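Local structure of beta-mannosidase (Trichoderma harzianum, 4CVU) at residues H829-N834 and S838-F843. The protein probably hydrolyses terminal beta-linked mannose residues from the non-reducing ends of oligosaccharides, as a fungal beta-mannosidase of glycoside hydrolase family 2. Sequence-based numbering, arbitrary orientation.
Sequences HGKLPN and SKTTTF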
ATOM      1  N   HIS A 829     -21.278 -46.667   2.250  1.00 58.54           N
ATOM      2  CA  HIS A 829     -20.441 -47.510   1.404  1.00 62.30           C
ATOM      3  C   HIS A 829     -21.063 -47.661   0.043  1.00 59.83           C
ATOM      4  O   HIS A 829     -22.257 -47.876  -0.073  1.00 63.31           O
ATOM      5  CB  HIS A 829     -20.252 -48.872   2.073  1.00 64.91           C
ATOM      6  CG  HIS A 829     -19.521 -48.785   3.369  1.00 65.71           C
ATOM      7  ND1 HIS A 829     -18.144 -48.751   3.439  1.00 68.16           N
ATOM      8  CD2 HIS A 829     -19.971 -48.676   4.640  1.00 65.95           C
ATOM      9  CE1 HIS A 829     -17.775 -48.641   4.702  1.00 68.83           C
ATOM     10  NE2 HIS A 829     -18.863 -48.599   5.451  1.00 68.90           N
ATOM     11  N   GLY A 830     -20.252 -47.535  -0.990  1.00 59.45           N
ATOM     12  CA  GLY A 830     -20.752 -47.600  -2.334  1.00 57.68           C
ATOM     13  C   GLY A 830     -19.662 -47.388  -3.365  1.00 59.67           C
ATOM     14  O   GLY A 830     -18.480 -47.333  -3.021  1.00 58.83           O
ATOM     15  N   LYS A 831     -20.078 -47.276  -4.628  1.00 59.12           N
ATOM     16  CA  LYS A 831     -19.167 -47.182  -5.749  1.00 60.62           C
ATOM     17  C   LYS A 831     -19.457 -45.901  -6.498  1.00 57.29           C
ATOM     18  O   LYS A 831     -20.611 -45.536  -6.655  1.00 55.68           O
ATOM     19  CB  LYS A 831     -19.379 -48.349  -6.716  1.00 63.68           C
ATOM     20  CG  LYS A 831     -19.137 -49.737  -6.140  1.00 70.29           C
ATOM     21  CD  LYS A 831     -19.242 -50.795  -7.244  1.00 74.49           C
ATOM     22  CE  LYS A 831     -19.385 -52.212  -6.695  1.00 80.10           C
ATOM     23  NZ  LYS A 831     -18.083 -52.945  -6.627  1.00 82.06           N
ATOM     24  N   LEU A 832     -18.405 -45.242  -6.959  1.00 56.83           N
ATOM     25  CA  LEU A 832     -18.535 -44.135  -7.910  1.00 57.21           C
ATOM     26  C   LEU A 832     -18.927 -44.708  -9.261  1.00 57.58           C
ATOM     27  O   LEU A 832     -18.614 -45.850  -9.538  1.00 53.64           O
ATOM     28  CB  LEU A 832     -17.217 -43.365  -8.057  1.00 56.73           C
ATOM     29  CG  LEU A 832     -16.732 -42.610  -6.821  1.00 57.74           C
ATOM     30  CD1 LEU A 832     -15.453 -41.867  -7.159  1.00 57.83           C
ATOM     31  CD2 LEU A 832     -17.799 -41.659  -6.267  1.00 55.57           C
ATOM     32  N   PRO A 833     -19.582 -43.900 -10.117  1.00 56.28           N
ATOM     33  CA  PRO A 833     -19.902 -44.382 -11.464  1.00 55.60           C
ATOM     34  C   PRO A 833     -18.696 -44.917 -12.209  1.00 56.71           C
ATOM     35  O   PRO A 833     -17.618 -44.332 -12.130  1.00 53.84           O
ATOM     36  CB  PRO A 833     -20.448 -43.132 -12.170  1.00 55.04           C
ATOM     37  CG  PRO A 833     -20.954 -42.266 -11.073  1.00 53.26           C
ATOM     38  CD  PRO A 833     -20.014 -42.508  -9.919  1.00 53.72           C
ATOM     39  N   ASN A 834     -18.891 -46.049 -12.900  1.00 59.95           N
ATOM     40  CA  ASN A 834     -17.869 -46.642 -13.785  1.00 61.74           C
ATOM     41  C   ASN A 834     -16.560 -47.010 -13.095  1.00 63.89           C
ATOM     42  O   ASN A 834     -15.508 -47.060 -13.729  1.00 64.54           O
ATOM     43  CB  ASN A 834     -17.611 -45.738 -15.000  1.00 61.00           C
ATOM     44  CG  ASN A 834     -18.881 -45.462 -15.793  1.00 60.84           C
ATOM     45  OD1 ASN A 834     -19.387 -46.334 -16.479  1.00 62.55           O
ATOM     46  ND2 ASN A 834     -19.405 -44.244 -15.693  1.00 59.45           N
ATOM     47  N   SER A 838     -13.750 -53.621  -7.709  1.00104.89           N
ATOM     48  CA  SER A 838     -14.929 -54.073  -6.979  1.00105.04           C
ATOM     49  C   SER A 838     -14.916 -53.568  -5.528  1.00103.28           C
ATOM     50  O   SER A 838     -15.964 -53.533  -4.884  1.00100.39           O
ATOM     51  CB  SER A 838     -15.031 -55.603  -7.005  1.00106.67           C
ATOM     52  OG  SER A 838     -13.854 -56.209  -6.504  1.00109.45           O
ATOM     53  N   LYS A 839     -13.735 -53.186  -5.026  1.00104.74           N
ATOM     54  CA  LYS A 839     -13.580 -52.697  -3.645  1.00103.53           C
ATOM     55  C   LYS A 839     -14.368 -51.405  -3.454  1.00 97.56           C
ATOM     56  O   LYS A 839     -14.064 -50.396  -4.093  1.00 95.07           O
ATOM     57  CB  LYS A 839     -12.104 -52.463  -3.304  1.00103.41           C
ATOM     58  N   THR A 840     -15.381 -51.450  -2.587  1.00 87.57           N
ATOM     59  CA  THR A 840     -16.301 -50.324  -2.411  1.00 84.57           C
ATOM     60  C   THR A 840     -15.653 -49.175  -1.635  1.00 78.72           C
ATOM     61  O   THR A 840     -14.836 -49.385  -0.748  1.00 79.17           O
ATOM     62  CB  THR A 840     -17.629 -50.739  -1.732  1.00 81.91           C
ATOM     63  OG1 THR A 840     -17.361 -51.306  -0.454  1.00 80.71           O
ATOM     64  CG2 THR A 840     -18.387 -51.747  -2.596  1.00 83.01           C
ATOM     65  N   THR A 841     -16.015 -47.960  -2.017  1.00 73.74           N
ATOM     66  CA  THR A 841     -15.500 -46.748  -1.395  1.00 70.80           C
ATOM     67  C   THR A 841     -16.282 -46.467  -0.126  1.00 66.28           C
ATOM     68  O   THR A 841     -17.473 -46.758  -0.039  1.00 66.17           O
ATOM     69  CB  THR A 841     -15.631 -45.549  -2.360  1.00 68.86           C
ATOM     70  OG1 THR A 841     -14.706 -45.710  -3.429  1.00 69.79           O
ATOM     71  CG2 THR A 841     -15.337 -44.228  -1.681  1.00 70.54           C
ATOM     72  N   THR A 842     -15.606 -45.890   0.857  1.00 64.93           N
ATOM     73  CA  THR A 842     -16.286 -45.409   2.058  1.00 65.86           C
ATOM     74  C   THR A 842     -16.490 -43.867   1.972  1.00 61.90           C
ATOM     75  O   THR A 842     -15.554 -43.105   1.746  1.00 58.01           O
ATOM     76  CB  THR A 842     -15.571 -45.858   3.355  1.00 67.74           C
ATOM     77  OG1 THR A 842     -16.067 -45.100   4.475  1.00 69.25           O
ATOM     78  CG2 THR A 842     -14.063 -45.691   3.249  1.00 68.99           C
ATOM     79  N   PHE A 843     -17.742 -43.452   2.119  1.00 59.56           N
ATOM     80  CA  PHE A 843     -18.134 -42.041   2.079  1.00 59.78           C
ATOM     81  C   PHE A 843     -18.452 -41.520   3.490  1.00 58.85           C
ATOM     82  O   PHE A 843     -19.229 -42.138   4.224  1.00 58.38           O
ATOM     83  CB  PHE A 843     -19.368 -41.876   1.188  1.00 57.78           C
ATOM     84  CG  PHE A 843     -19.166 -42.346  -0.215  1.00 55.77           C
ATOM     85  CD1 PHE A 843     -18.413 -41.597  -1.109  1.00 55.98           C
ATOM     86  CD2 PHE A 843     -19.723 -43.535  -0.648  1.00 57.54           C
ATOM     87  CE1 PHE A 843     -18.210 -42.020  -2.413  1.00 56.16           C
ATOM     88  CE2 PHE A 843     -19.528 -43.971  -1.952  1.00 57.27           C
ATOM     89  CZ  PHE A 843     -18.767 -43.212  -2.837  1.00 57.38           C
TER
HETATM   90  O   HOH W   1     -15.721 -46.242  -6.299  1.00 49.36           O
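G830 and T841 form the last antiparallel hydrogen-bonded pair before the loop that joins the two strands of a beta hairpin: G830 N reaches T841 O at 3.0 Å, and T841 N returns a more bent bond to G830 O at 2.7 Å (138° at the hydrogen). The tight part of the contact lies here. G830 CA lies in plane at the edge of the F843 ring, and F843 CE2 comes within 3.7 Å of G830 O, while T841 CG2 sits over one face of the ring, offset toward the rim. Glycine suits the place, because a CB on it would point to the ring's side of the sheet and meet CE2, and its nearly fully extended backbone is easy for a residue without a side chain. L832 adds an apolar touch, CD2 to F843 CZ at 3.9 Å, and a water joins L832 N to T841 OG1.

The other face is looser and exposed. There the H829 ring runs alongside T842, its CE1 3.8 Å from T842 CB, a polar pair well suited to solvent. In the loop beyond the strands, K831 sends its chain past T840, CG to CG2, and bends at the end (chi4 -96°) to bring NZ to S838 O at 2.8 Å, tilted 31° from the carbonyl plane. With an alanine at K831, the carbonyl of S838 would probably be left without its ammonium partner and the loop less firmly tied.

The hairpin belongs to the Ig/CBM-like domain, where strand 821-830 lies between 765-774 and 841-849, one of the sheet's two outermost strands within the chain; L761 touches F843, and H739, just before strand 740-747, meets L832.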